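Branched-chain phosphotransacylase (PDB 1YCO) probably transfers branched-chain acyl groups between coenzyme A and phosphate. Local coordinates at residues E60-V65 / Q71-G76; N136-A141 / Q181-F186; E158-N161 / S167-A170. All coordinates share one frame; numbering follows the deposited sequence.

Contact 1 of 3, residues E60-V65 / Q71-G76; sequences EAVSLV and QILLKG
Leu73 reaches up from its strand to meet three residues of the helix above it, Ala61, Val62 and Val65, and most of the buried surface belongs to Leu73 and Val65. The closest side-chain approach is that of Val65 CG2, which lies 3.9 Å from Leu73 CB. The same methyl also reaches Leu73 CD1 at 4.0 Å, so one branch of the valine covers both the root and one tip of the leucine. That branch is anti to the valine's carbonyl carbon and beside its backbone N, which directs it to Leu73. The two side chains cross at about a right angle. Further out, the forked end of Leu73 divides its contacts. CD1 turns to Ala61, touching its carbonyl O at 3.9 Å and its CB at 4.2 Å, while CD2 approaches Val62 CG2.

This is the second half of a beta-alpha-beta crossover in a Rossmann-like, parallel five-stranded sheet. Helix 54-66 carries the chain from strand 47-50 over strands 29-35 and 2-7, then a short turn drops it into strand 72-75. The segment axes run nearly antiparallel, at 165° and 8.5 Å apart; the nearest CA pair is Val65 and Gln71, 6.4 Å apart, next to the turn.

No hydrogen bond joins helix to strand; the direct contact between the two segments is apolar packing. The carbonyl O of Ala61, flanked by the leucine methyl, is nevertheless bonded to Ser5 OG of the neighbouring strand 2-7. Val62, whose CB points away from the strand, also packs on Leu83 and Met87 of helix 80-87. Beneath the sheet Ile72, pointing the opposite way from Leu73, packs against Ala269, Met270 and Val273 of helix 259-274.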
loop_
_atom_site.group_PDB
_atom_site.type_symbol
_atom_site.label_atom_id
_atom_site.label_comp_id
_atom_site.label_asym_id
_atom_site.label_seq_id
_atom_site.Cartn_x
_atom_site.Cartn_y
_atom_site.Cartn_z
ATOM N N GLU A 60 27.748 18.775 13.895
ATOM C CA GLU A 60 27.369 19.747 14.904
ATOM C C GLU A 60 25.905 19.630 15.351
ATOM O O GLU A 60 25.585 19.869 16.521
ATOM C CB GLU A 60 27.689 21.148 14.398
ATOM C CG GLU A 60 29.189 21.373 14.282
ATOM C CD GLU A 60 29.564 22.831 14.122
ATOM O OE1 GLU A 60 29.348 23.384 13.022
ATOM O OE2 GLU A 60 30.066 23.427 15.105
ATOM N N ALA A 61 25.030 19.247 14.423
ATOM C CA ALA A 61 23.609 19.062 14.719
ATOM C C ALA A 61 23.416 17.854 15.637
ATOM O O ALA A 61 22.716 17.926 16.653
ATOM C CB ALA A 61 22.827 18.850 13.423
ATOM N N VAL A 62 24.053 16.748 15.259
ATOM C CA VAL A 62 23.982 15.491 16.001
ATOM C C VAL A 62 24.647 15.623 17.365
ATOM O O VAL A 62 24.253 14.959 18.322
ATOM C CB VAL A 62 24.683 14.346 15.228
ATOM C CG1 VAL A 62 24.642 13.059 16.040
ATOM C CG2 VAL A 62 24.021 14.147 13.880
ATOM N N SER A 63 25.660 16.478 17.449
ATOM C CA SER A 63 26.374 16.685 18.703
ATOM C C SER A 63 25.461 17.292 19.761
ATOM O O SER A 63 25.442 16.856 20.915
ATOM C CB SER A 63 27.567 17.612 18.482
ATOM O OG SER A 63 27.622 18.598 19.508
ATOM N N LEU A 64 24.719 18.317 19.354
ATOM C CA LEU A 64 23.793 19.018 20.237
ATOM C C LEU A 64 22.745 18.064 20.833
ATOM O O LEU A 64 22.210 18.310 21.916
ATOM C CB LEU A 64 23.097 20.136 19.464
ATOM C CG LEU A 64 22.520 21.286 20.292
ATOM C CD1 LEU A 64 23.674 22.040 20.940
ATOM C CD2 LEU A 64 21.726 22.220 19.377
ATOM N N VAL A 65 22.462 16.978 20.113
ATOM C CA VAL A 65 21.502 15.975 20.561
ATOM C C VAL A 65 22.200 14.911 21.405
ATOM O O VAL A 65 21.598 14.355 22.330
ATOM C CB VAL A 65 20.780 15.287 19.349
ATOM C CG1 VAL A 65 20.134 13.986 19.784
ATOM C CG2 VAL A 65 19.707 16.220 18.774
ATOM N N GLN A 71 16.449 17.879 22.348
ATOM C CA GLN A 71 15.526 16.763 22.570
ATOM C C GLN A 71 14.975 16.178 21.272
ATOM O O GLN A 71 14.345 15.119 21.275
ATOM C CB GLN A 71 14.341 17.216 23.434
ATOM C CG GLN A 71 14.688 17.614 24.849
ATOM C CD GLN A 71 15.646 18.798 24.924
ATOM O OE1 GLN A 71 15.332 19.913 24.486
ATOM N NE2 GLN A 71 16.831 18.552 25.469
ATOM N N ILE A 72 15.181 16.882 20.168
ATOM C CA ILE A 72 14.704 16.404 18.880
ATOM C C ILE A 72 15.674 16.795 17.772
ATOM O O ILE A 72 16.186 17.913 17.747
ATOM C CB ILE A 72 13.315 16.987 18.531
ATOM C CG1 ILE A 72 12.275 16.529 19.558
ATOM C CG2 ILE A 72 12.898 16.534 17.139
ATOM C CD1 ILE A 72 10.945 17.268 19.445
ATOM N N LEU A 73 15.932 15.864 16.869
ATOM C CA LEU A 73 16.813 16.117 15.749
ATOM C C LEU A 73 15.942 16.213 14.496
ATOM O O LEU A 73 15.025 15.411 14.310
ATOM C CB LEU A 73 17.818 14.975 15.600
ATOM C CG LEU A 73 18.853 15.143 14.486
ATOM C CD1 LEU A 73 19.705 16.376 14.774
ATOM C CD2 LEU A 73 19.718 13.908 14.403
ATOM N N LEU A 74 16.228 17.197 13.648
ATOM C CA LEU A 74 15.459 17.395 12.432
ATOM C C LEU A 74 16.362 17.649 11.228
ATOM O O LEU A 74 17.207 18.545 11.244
ATOM C CB LEU A 74 14.486 18.561 12.625
ATOM C CG LEU A 74 13.461 18.860 11.529
ATOM C CD1 LEU A 74 12.230 19.515 12.151
ATOM C CD2 LEU A 74 14.078 19.773 10.467
ATOM N N LYS A 75 16.171 16.851 10.183
ATOM C CA LYS A 75 16.967 16.960 8.972
ATOM C C LYS A 75 16.442 17.987 7.977
ATOM O O LYS A 75 15.442 17.746 7.291
ATOM C CB LYS A 75 17.051 15.601 8.275
ATOM C CG LYS A 75 17.956 15.602 7.054
ATOM C CD LYS A 75 17.859 14.306 6.283
ATOM C CE LYS A 75 16.807 14.384 5.199
ATOM N NZ LYS A 75 17.180 15.364 4.138
ATOM N N GLY A 76 17.122 19.129 7.898
ATOM C CA GLY A 76 16.734 20.169 6.960
ATOM C C GLY A 76 17.224 19.758 5.584
ATOM O O GLY A 76 16.917 18.658 5.126
#

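Contact 2 of 3, residues N136-A141 / Q181-F186; sequences NAKEVA and QEATVF
Helix 127-143 is the connection of a beta-alpha-beta crossover between the parallel strands 113-117 and 150-154 of the mixed sheet, and through Lys138 it also reaches Glu182 and Ala183, where the chain is about to enter the edge strand 184-189. Strand 150-154, the parallel neighbour of 184-189, runs under the contact: Lys138 and Ala183 both rest on its Ile151, so the helix and the edge strand share one apolar support. Val185, two residues beyond Ala183, also touches Ile151 and meets Phe177 of helix 165-177, which covers the same face of the sheet.

Lys138 does two jobs along its length. Its CG lies 4.4 Å from Ala183 CB, a loose apolar touch near the backbone. CG is anti to the backbone N (chi1 177°), and the chain stays extended as far as CD. It then bends at chi3, 70°, which turns the ammonium end toward the carboxylate. Its nitrogen also has Glu135 OE1 nearby, one helical turn back, as a long and weak ion pair.

Glu182 comes from the loop side. Its CG is beside the backbone N and the chain is straight beyond that, carrying the carboxylate across the lysine at roughly a right angle. It is an exposed residue, so this salt bridge sits at the outer margin of the contact and is probably softened by solvent, whereas Ala183 is buried below it. The backbones stay well apart, with Lys138 CA and Ala183 CA 7.6 Å from each other. Lys138 NZ approaches Glu182 OE1 from above the carboxylate plane, 61° out of it, at 3.2 Å, and lies 4.0 Å from Glu182 OE2.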
loop_
_atom_site.group_PDB
_atom_site.type_symbol
_atom_site.label_atom_id
_atom_site.label_comp_id
_atom_site.label_asym_id
_atom_site.label_seq_id
_atom_site.Cartn_x
_atom_site.Cartn_y
_atom_site.Cartn_z
ATOM N N ASN A 136 9.734 -1.356 19.398
ATOM C CA ASN A 136 9.917 0.087 19.210
ATOM C C ASN A 136 8.560 0.829 19.122
ATOM O O ASN A 136 8.349 1.834 19.827
ATOM C CB ASN A 136 10.755 0.368 17.941
ATOM C CG ASN A 136 12.279 0.232 18.170
ATOM O OD1 ASN A 136 12.734 -0.370 19.152
ATOM N ND2 ASN A 136 13.066 0.782 17.244
ATOM N N ALA A 137 7.650 0.334 18.272
ATOM C CA ALA A 137 6.324 0.940 18.108
ATOM C C ALA A 137 5.475 0.769 19.366
ATOM O O ALA A 137 4.686 1.652 19.713
ATOM C CB ALA A 137 5.602 0.349 16.897
ATOM N N LYS A 138 5.647 -0.355 20.055
ATOM C CA LYS A 138 4.904 -0.589 21.289
ATOM C C LYS A 138 5.327 0.435 22.331
ATOM O O LYS A 138 4.500 0.917 23.101
ATOM C CB LYS A 138 5.172 -1.985 21.858
ATOM C CG LYS A 138 4.463 -2.220 23.196
ATOM C CD LYS A 138 5.063 -3.370 24.020
ATOM C CE LYS A 138 6.440 -3.007 24.564
ATOM N NZ LYS A 138 7.119 -4.113 25.303
ATOM N N GLU A 139 6.614 0.759 22.359
ATOM C CA GLU A 139 7.119 1.722 23.330
ATOM C C GLU A 139 6.637 3.134 23.026
ATOM O O GLU A 139 6.290 3.886 23.939
ATOM C CB GLU A 139 8.647 1.674 23.373
ATOM C CG GLU A 139 9.175 0.290 23.722
ATOM C CD GLU A 139 10.690 0.227 23.802
ATOM O OE1 GLU A 139 11.367 0.867 22.962
ATOM O OE2 GLU A 139 11.203 -0.481 24.697
ATOM N N VAL A 140 6.612 3.491 21.748
ATOM C CA VAL A 140 6.141 4.812 21.356
ATOM C C VAL A 140 4.692 4.998 21.817
ATOM O O VAL A 140 4.352 6.024 22.395
ATOM C CB VAL A 140 6.206 5.009 19.825
ATOM C CG1 VAL A 140 5.509 6.314 19.434
ATOM C CG2 VAL A 140 7.655 5.044 19.376
ATOM N N ALA A 141 3.847 4.002 21.561
ATOM C CA ALA A 141 2.454 4.091 21.958
ATOM C C ALA A 141 2.325 4.192 23.483
ATOM O O ALA A 141 1.547 4.995 23.992
ATOM C CB ALA A 141 1.667 2.886 21.433
ATOM N N GLN A 181 2.040 -9.787 28.364
ATOM C CA GLN A 181 0.696 -9.222 28.516
ATOM C C GLN A 181 0.694 -7.696 28.372
ATOM O O GLN A 181 -0.293 -7.037 28.696
ATOM C CB GLN A 181 0.112 -9.612 29.882
ATOM C CG GLN A 181 -0.292 -11.085 30.023
ATOM C CD GLN A 181 -1.624 -11.415 29.345
ATOM O OE1 GLN A 181 -2.682 -10.903 29.739
ATOM N NE2 GLN A 181 -1.576 -12.277 28.320
ATOM N N GLU A 182 1.799 -7.142 27.889
ATOM C CA GLU A 182 1.905 -5.703 27.706
ATOM C C GLU A 182 1.091 -5.212 26.510
ATOM O O GLU A 182 0.636 -4.070 26.492
ATOM C CB GLU A 182 3.372 -5.301 27.545
ATOM C CG GLU A 182 4.186 -5.429 28.816
ATOM C CD GLU A 182 5.613 -4.974 28.635
ATOM O OE1 GLU A 182 6.377 -5.691 27.943
ATOM O OE2 GLU A 182 5.967 -3.897 29.176
ATOM N N ALA A 183 0.902 -6.074 25.517
ATOM C CA ALA A 183 0.123 -5.699 24.337
ATOM C C ALA A 183 -0.432 -6.912 23.614
ATOM O O ALA A 183 -0.012 -8.044 23.853
ATOM C CB ALA A 183 0.979 -4.876 23.376
ATOM N N THR A 184 -1.392 -6.666 22.736
ATOM C CA THR A 184 -1.979 -7.737 21.960
ATOM C C THR A 184 -1.401 -7.676 20.545
ATOM O O THR A 184 -1.697 -6.755 19.789
ATOM C CB THR A 184 -3.515 -7.611 21.887
ATOM O OG1 THR A 184 -4.065 -7.668 23.208
ATOM C CG2 THR A 184 -4.096 -8.746 21.060
ATOM N N VAL A 185 -0.561 -8.650 20.207
ATOM C CA VAL A 185 0.060 -8.729 18.888
ATOM C C VAL A 185 -0.537 -9.914 18.127
ATOM O O VAL A 185 -0.471 -11.050 18.601
ATOM C CB VAL A 185 1.596 -8.933 19.001
ATOM C CG1 VAL A 185 2.241 -8.825 17.634
ATOM C CG2 VAL A 185 2.202 -7.898 19.945
ATOM N N PHE A 186 -1.124 -9.651 16.956
ATOM C CA PHE A 186 -1.727 -10.714 16.139
ATOM C C PHE A 186 -1.647 -10.532 14.618
ATOM O O PHE A 186 -1.803 -9.429 14.099
ATOM C CB PHE A 186 -3.204 -10.910 16.493
ATOM C CG PHE A 186 -3.850 -12.047 15.741
ATOM C CD1 PHE A 186 -3.590 -13.369 16.104
ATOM C CD2 PHE A 186 -4.658 -11.809 14.642
ATOM C CE1 PHE A 186 -4.118 -14.436 15.386
ATOM C CE2 PHE A 186 -5.191 -12.869 13.916
ATOM C CZ PHE A 186 -4.914 -14.188 14.295
#

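Contact 3 of 3, residues E158-N161 / S167-A170; sequences ENFN and SVLA
Ser167, in the first turn of helix 165-177, meets Asn161 and Phe160 of the loop that leads into that helix. The loop and helix form the connection of a beta-alpha-beta unit, running between the parallel strands 150-154 and 184-189. Here the end of the loop doubles back on the start of the helix.

Ser167 comes first and contributes the most buried surface. Its OG accepts the backbone N-H of Asn161, with N to OG at 3.2 Å and an almost straight bond of 170°. The hydroxyl is anti to the serine's own backbone N (chi1 -173°), a rotation that swings it out from the helix toward the loop chain. The methylene beside it is close as well: Ser167 CB lies 3.3 Å from Asn161 O. The loop backbone is thus met by both atoms of this short side chain. The side-chain amide of Asn161 is used differently. Its OD1 receives the backbone N of Lys163 two residues on, an Asx turn that leads the chain on toward the helix. Ser167 also touches Ser155 and Pro188.

Val168 follows, at the more open margin. With CG anti to the backbone N (chi1 -171°), the Phe160 ring extends past Ser167 toward the helix and presents its edge to Val168. Farther along, Ala170 also packs on Pro188 of strand 184-189.

Phe160 thus has two different neighbours. Ser167 OG lies obliquely near its CD1 at 3.6 Å, whereas Val168 CA meets the ring edge near its plane, at CE1, 4.0 Å away. Beyond it the ring's CZ touches Val168 CG2 at 4.2 Å.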
loop_
_atom_site.group_PDB
_atom_site.type_symbol
_atom_site.label_atom_id
_atom_site.label_comp_id
_atom_site.label_asym_id
_atom_site.label_seq_id
_atom_site.Cartn_x
_atom_site.Cartn_y
_atom_site.Cartn_z
ATOM N N GLU A 158 -6.134 -13.199 5.260
ATOM C CA GLU A 158 -6.532 -13.171 6.669
ATOM C C GLU A 158 -6.272 -14.575 7.231
ATOM O O GLU A 158 -5.717 -14.737 8.320
ATOM C CB GLU A 158 -8.024 -12.812 6.797
ATOM C CG GLU A 158 -8.611 -12.030 5.594
ATOM C CD GLU A 158 -9.260 -12.942 4.548
ATOM O OE1 GLU A 158 -8.681 -14.017 4.243
ATOM O OE2 GLU A 158 -10.347 -12.579 4.024
ATOM N N ASN A 159 -6.677 -15.585 6.467
ATOM C CA ASN A 159 -6.476 -16.975 6.849
ATOM C C ASN A 159 -5.066 -17.381 6.435
ATOM O O ASN A 159 -4.577 -16.965 5.384
ATOM C CB ASN A 159 -7.513 -17.874 6.158
ATOM C CG ASN A 159 -8.945 -17.551 6.584
ATOM O OD1 ASN A 159 -9.287 -17.658 7.761
ATOM N ND2 ASN A 159 -9.781 -17.149 5.630
ATOM N N PHE A 160 -4.422 -18.196 7.260
ATOM C CA PHE A 160 -3.061 -18.635 6.999
ATOM C C PHE A 160 -2.818 -19.186 5.595
ATOM O O PHE A 160 -3.558 -20.039 5.109
ATOM C CB PHE A 160 -2.650 -19.687 8.024
ATOM C CG PHE A 160 -1.202 -20.034 7.968
ATOM C CD1 PHE A 160 -0.240 -19.095 8.338
ATOM C CD2 PHE A 160 -0.793 -21.290 7.532
ATOM C CE1 PHE A 160 1.112 -19.394 8.274
ATOM C CE2 PHE A 160 0.554 -21.605 7.460
ATOM C CZ PHE A 160 1.513 -20.651 7.836
ATOM N N ASN A 161 -1.768 -18.689 4.949
ATOM C CA ASN A 161 -1.395 -19.133 3.612
ATOM C C ASN A 161 0.130 -19.305 3.627
ATOM O O ASN A 161 0.878 -18.345 3.444
ATOM C CB ASN A 161 -1.815 -18.085 2.583
ATOM C CG ASN A 161 -1.617 -18.562 1.167
ATOM O OD1 ASN A 161 -0.652 -19.275 0.873
ATOM N ND2 ASN A 161 -2.514 -18.160 0.273
ATOM N N SER A 167 2.677 -13.925 5.489
ATOM C CA SER A 167 1.716 -14.669 6.279
ATOM C C SER A 167 2.467 -15.460 7.352
ATOM O O SER A 167 2.127 -15.406 8.540
ATOM C CB SER A 167 0.923 -15.614 5.371
ATOM O OG SER A 167 -0.123 -16.239 6.075
ATOM N N VAL A 168 3.501 -16.177 6.921
ATOM C CA VAL A 168 4.333 -17.003 7.802
ATOM C C VAL A 168 5.067 -16.161 8.840
ATOM O O VAL A 168 5.180 -16.545 10.007
ATOM C CB VAL A 168 5.378 -17.802 6.971
ATOM C CG1 VAL A 168 6.254 -18.654 7.887
ATOM C CG2 VAL A 168 4.659 -18.682 5.963
ATOM N N LEU A 169 5.579 -15.018 8.409
ATOM C CA LEU A 169 6.279 -14.147 9.328
ATOM C C LEU A 169 5.311 -13.683 10.432
ATOM O O LEU A 169 5.651 -13.709 11.612
ATOM C CB LEU A 169 6.865 -12.953 8.567
ATOM C CG LEU A 169 7.526 -11.834 9.394
ATOM C CD1 LEU A 169 8.494 -12.413 10.414
ATOM C CD2 LEU A 169 8.236 -10.878 8.448
ATOM N N ALA A 170 4.102 -13.283 10.043
ATOM C CA ALA A 170 3.098 -12.834 11.003
ATOM C C ALA A 170 2.833 -13.896 12.062
ATOM O O ALA A 170 2.805 -13.608 13.260
ATOM C CB ALA A 170 1.791 -12.488 10.289
#

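In the fold
From the N terminus the chain first builds most of the parallel sheet, where contact 1 closes the short turn between helix 54-66 and strand 72-75. Later it moves into the mixed sheet. Contact 2 opens there on helix 127-143 and closes only at the loop leading into strand 184-189, some forty residues on, holding together that helix and the sheet edge. Contact 3 is nested within this span: it shuts the small loop ahead of helix 165-177, whose chain then runs on to the strand of contact 2. The nearest atoms of contacts 2 and 3 are about 6 Å apart, without touching. Contact 1 lies on the opposite side of the chain's centre, its own centre about 27 Å from that of contact 2 and 40 Å from that of contact 3.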